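Local coordinates for oligopeptide-binding protein oppA (PDB 3DRF), which captures oligopeptides in a large binding cavity, closing round them like a Venus flytrap, for uptake by the OppABCDF ABC transporter, at residues G32-M45 with K249-S263. Residues are numbered along the deposited sequence; the frame is centred on the assembly and turned at random. Where two conformers were deposited one is given.
Sequences GGNLKVAYQSDSPM and KLNSITYEVVSTAKS
V37 and Y255 pack closely where strands 34-40 and 252-258 run parallel, as inner neighbours in a five-stranded mixed sheet of this solute-binding protein. CG1 of V37, anti to the backbone N (chi1 -169°), sits over one face of the Y255 ring, 3.7 Å from its centroid, while CG2 meets I253 CG2 at 3.8 Å. L35 CB and CD2 extend this apolar face onto L250 CD1, and the Y255 hydroxyl is hydrogen-bonded to N276 ND2. The other face is wetter around N34, K36, S252 and T254, where waters bridge L35 O to S252 OG and V37 O to T254 OG1; further along, A38 CB closes on V258 CG1. At the exposed end N34 OD1 accepts from S252 OG (2.7 Å) and, in its carbonyl plane, from N251 ND2 (3.0 Å). Ending strand 34-40, Q40 stretches out so that NE2 reaches S263 OG at 2.9 Å, almost straight (171°); V279 and Q282 hold the same amide. A leucine in place of Q40 would probably leave S263 OG without this donor and V279 N without its acceptor. D42 grips T260 through OD1 to N and OD2 to OG1 (2.8 Å). Backbone bonds run throughout; these side-chain bonds probably fix the register at both ends.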
# COMPACT_ATOMS: atom_id res chain seq x y z
N GLY A 32 14.20 -18.28 26.00
CA GLY A 32 14.80 -17.49 24.94
C GLY A 32 14.93 -15.97 25.18
O GLY A 32 14.64 -15.44 26.20
N GLY A 33 15.42 -15.28 24.17
CA GLY A 33 15.79 -13.89 24.29
C GLY A 33 14.67 -12.87 24.18
O GLY A 33 13.53 -13.21 23.99
N ASN A 34 15.06 -11.62 24.30
CA ASN A 34 14.14 -10.48 24.25
C ASN A 34 14.61 -9.52 23.17
O ASN A 34 15.53 -8.80 23.35
CB ASN A 34 14.08 -9.81 25.64
CG ASN A 34 13.54 -10.80 26.70
OD1 ASN A 34 12.41 -11.18 26.70
ND2 ASN A 34 14.40 -11.23 27.57
N LEU A 35 13.92 -9.57 22.05
CA LEU A 35 14.32 -8.83 20.85
C LEU A 35 13.74 -7.43 20.87
O LEU A 35 12.66 -7.24 21.31
CB LEU A 35 13.82 -9.61 19.61
CG LEU A 35 14.26 -9.09 18.22
CD1 LEU A 35 15.71 -9.51 17.97
CD2 LEU A 35 13.38 -9.73 17.17
N LYS A 36 14.50 -6.49 20.36
CA LYS A 36 14.06 -5.11 20.28
C LYS A 36 14.05 -4.68 18.81
O LYS A 36 15.08 -4.65 18.19
CB LYS A 36 15.02 -4.19 21.06
CG LYS A 36 14.93 -4.45 22.62
CD LYS A 36 15.69 -3.41 23.30
CE LYS A 36 17.09 -3.70 22.93
NZ LYS A 36 18.08 -2.77 23.66
N VAL A 37 12.89 -4.33 18.30
CA VAL A 37 12.71 -3.93 16.91
C VAL A 37 12.07 -2.55 16.85
O VAL A 37 11.29 -2.20 17.66
CB VAL A 37 11.76 -4.96 16.17
CG1 VAL A 37 11.77 -4.72 14.65
CG2 VAL A 37 12.20 -6.40 16.43
N ALA A 38 12.42 -1.79 15.83
CA ALA A 38 11.75 -0.54 15.50
C ALA A 38 11.37 -0.45 14.02
O ALA A 38 11.94 -1.06 13.17
CB ALA A 38 12.60 0.71 15.94
N TYR A 39 10.38 0.41 13.78
CA TYR A 39 10.03 0.90 12.45
C TYR A 39 10.27 2.40 12.40
O TYR A 39 9.85 3.11 13.27
CB TYR A 39 8.55 0.53 12.11
CG TYR A 39 8.24 0.70 10.64
CD1 TYR A 39 8.28 -0.38 9.77
CD2 TYR A 39 7.96 1.95 10.11
CE1 TYR A 39 8.02 -0.20 8.41
CE2 TYR A 39 7.70 2.12 8.81
CZ TYR A 39 7.75 1.05 7.98
OH TYR A 39 7.47 1.25 6.65
N GLN A 40 10.96 2.84 11.36
CA GLN A 40 11.24 4.25 11.20
C GLN A 40 10.00 5.01 10.73
O GLN A 40 9.46 4.78 9.69
CB GLN A 40 12.40 4.45 10.21
CG GLN A 40 12.86 5.94 10.18
CD GLN A 40 14.01 6.11 9.21
OE1 GLN A 40 13.81 6.28 8.04
NE2 GLN A 40 15.21 6.05 9.74
N SER A 41 9.59 5.92 11.59
CA SER A 41 8.42 6.72 11.34
C SER A 41 8.50 8.03 12.12
O SER A 41 8.72 8.01 13.27
CB SER A 41 7.16 5.95 11.79
OG SER A 41 5.99 6.73 11.59
N ASP A 42 8.28 9.12 11.43
CA ASP A 42 8.18 10.43 12.07
C ASP A 42 6.76 10.74 12.63
O ASP A 42 6.59 11.64 13.38
CB ASP A 42 8.66 11.54 11.10
CG ASP A 42 10.19 11.49 10.88
OD1 ASP A 42 10.83 11.22 11.82
OD2 ASP A 42 10.64 11.63 9.77
N SER A 43 5.79 9.95 12.23
CA SER A 43 4.44 10.05 12.77
C SER A 43 4.13 8.96 13.80
O SER A 43 4.66 7.90 13.74
CB SER A 43 3.41 9.90 11.64
OG SER A 43 3.42 11.01 10.78
N PRO A 44 3.23 9.23 14.72
CA PRO A 44 2.79 8.21 15.68
C PRO A 44 2.21 6.98 14.96
O PRO A 44 1.55 7.06 13.96
CB PRO A 44 1.68 8.94 16.48
CG PRO A 44 1.95 10.35 16.31
CD PRO A 44 2.59 10.53 14.95
N MET A 45 2.45 5.83 15.58
CA MET A 45 1.85 4.58 15.16
C MET A 45 0.31 4.69 15.25
O MET A 45 -0.22 5.24 16.14
CB MET A 45 2.36 3.53 16.17
CG MET A 45 1.86 2.16 15.87
SD MET A 45 2.34 0.96 17.12
CE MET A 45 1.29 1.43 18.56
N LYS A 249 11.22 -19.20 19.43
CA LYS A 249 12.42 -19.34 20.27
C LYS A 249 12.46 -18.20 21.30
O LYS A 249 12.89 -18.41 22.42
CB LYS A 249 13.65 -19.31 19.37
CG LYS A 249 13.78 -20.52 18.38
CD LYS A 249 15.13 -20.44 17.55
CE LYS A 249 15.23 -21.49 16.47
NZ LYS A 249 15.51 -22.81 17.05
N LEU A 250 12.01 -17.02 20.96
CA LEU A 250 12.09 -15.83 21.81
C LEU A 250 11.10 -15.81 22.96
O LEU A 250 10.07 -16.40 22.85
CB LEU A 250 11.91 -14.53 21.02
CG LEU A 250 12.96 -14.21 19.94
CD1 LEU A 250 12.41 -13.17 18.94
CD2 LEU A 250 14.28 -13.66 20.52
N ASN A 251 11.50 -15.19 24.05
CA ASN A 251 10.62 -14.84 25.15
C ASN A 251 9.76 -13.63 24.86
O ASN A 251 8.64 -13.61 25.27
CB ASN A 251 11.44 -14.64 26.44
CG ASN A 251 10.59 -14.36 27.66
OD1 ASN A 251 9.82 -15.18 28.08
ND2 ASN A 251 10.70 -13.20 28.16
N SER A 252 10.29 -12.60 24.20
CA SER A 252 9.47 -11.42 23.92
C SER A 252 10.06 -10.67 22.74
O SER A 252 11.18 -10.87 22.39
CB SER A 252 9.37 -10.50 25.13
OG SER A 252 10.55 -9.75 25.31
N ILE A 253 9.24 -9.80 22.17
CA ILE A 253 9.65 -8.81 21.19
C ILE A 253 9.03 -7.47 21.52
O ILE A 253 7.85 -7.43 21.69
CB ILE A 253 9.20 -9.19 19.73
CG1 ILE A 253 9.73 -10.55 19.31
CG2 ILE A 253 9.65 -8.06 18.71
CD1 ILE A 253 9.02 -11.20 18.06
N THR A 254 9.80 -6.40 21.57
CA THR A 254 9.23 -5.06 21.67
C THR A 254 9.34 -4.45 20.26
O THR A 254 10.32 -4.64 19.55
CB THR A 254 9.94 -4.23 22.75
OG1 THR A 254 11.32 -4.08 22.38
CG2 THR A 254 9.80 -4.95 24.08
N TYR A 255 8.31 -3.75 19.85
CA TYR A 255 8.29 -3.15 18.51
C TYR A 255 7.84 -1.70 18.68
O TYR A 255 6.77 -1.48 19.17
CB TYR A 255 7.35 -3.94 17.58
CG TYR A 255 7.78 -4.04 16.11
CD1 TYR A 255 8.33 -2.98 15.44
CD2 TYR A 255 7.62 -5.19 15.42
CE1 TYR A 255 8.69 -3.08 14.11
CE2 TYR A 255 8.00 -5.30 14.10
CZ TYR A 255 8.54 -4.24 13.46
OH TYR A 255 8.95 -4.35 12.17
N GLU A 256 8.71 -0.76 18.32
CA GLU A 256 8.53 0.66 18.62
C GLU A 256 8.65 1.51 17.37
O GLU A 256 9.44 1.18 16.53
CB GLU A 256 9.59 1.15 19.68
CG GLU A 256 9.61 0.38 20.99
CD GLU A 256 10.53 1.01 22.01
OE1 GLU A 256 11.37 1.85 21.72
OE2 GLU A 256 10.35 0.61 23.14
N VAL A 257 8.12 2.68 17.31
CA VAL A 257 8.51 3.62 16.26
C VAL A 257 9.76 4.38 16.72
O VAL A 257 10.02 4.52 17.92
CB VAL A 257 7.38 4.60 15.81
CG1 VAL A 257 6.27 3.83 15.06
CG2 VAL A 257 6.83 5.40 16.98
N VAL A 258 10.58 4.76 15.77
CA VAL A 258 11.75 5.61 15.95
C VAL A 258 11.86 6.65 14.84
O VAL A 258 11.56 6.36 13.68
CB VAL A 258 13.05 4.79 16.01
CG1 VAL A 258 13.28 4.08 14.68
CG2 VAL A 258 14.23 5.68 16.37
N SER A 259 12.10 7.92 15.19
CA SER A 259 12.13 8.99 14.19
C SER A 259 13.30 8.84 13.23
O SER A 259 14.29 8.16 13.53
CB SER A 259 12.24 10.35 14.86
OG SER A 259 13.53 10.52 15.40
N THR A 260 13.19 9.47 12.07
CA THR A 260 14.27 9.45 11.11
C THR A 260 15.56 10.07 11.67
O THR A 260 16.64 9.54 11.46
CB THR A 260 13.83 10.17 9.84
OG1 THR A 260 12.54 9.66 9.47
CG2 THR A 260 14.82 9.95 8.73
N ALA A 261 15.42 11.15 12.43
CA ALA A 261 16.60 11.89 12.98
C ALA A 261 17.29 11.16 14.11
O ALA A 261 18.42 11.41 14.38
CB ALA A 261 16.16 13.28 13.45
N LYS A 262 16.61 10.22 14.74
CA LYS A 262 17.16 9.46 15.87
C LYS A 262 17.60 8.03 15.52
O LYS A 262 18.11 7.35 16.32
CB LYS A 262 16.20 9.47 17.07
CG LYS A 262 16.00 10.90 17.66
CD LYS A 262 15.02 10.95 18.80
CE LYS A 262 15.00 12.35 19.40
NZ LYS A 262 16.32 12.51 20.03
N SER A 263 17.37 7.62 14.29
CA SER A 263 17.59 6.21 13.91
C SER A 263 19.06 5.73 13.95
O SER A 263 19.33 4.72 14.49
CB SER A 263 17.00 5.91 12.52
OG SER A 263 15.57 5.92 12.58
O HOH W 1 11.93 -7.50 24.14
O HOH W 2 11.97 -2.18 20.63
O HOH W 3 13.05 12.97 12.43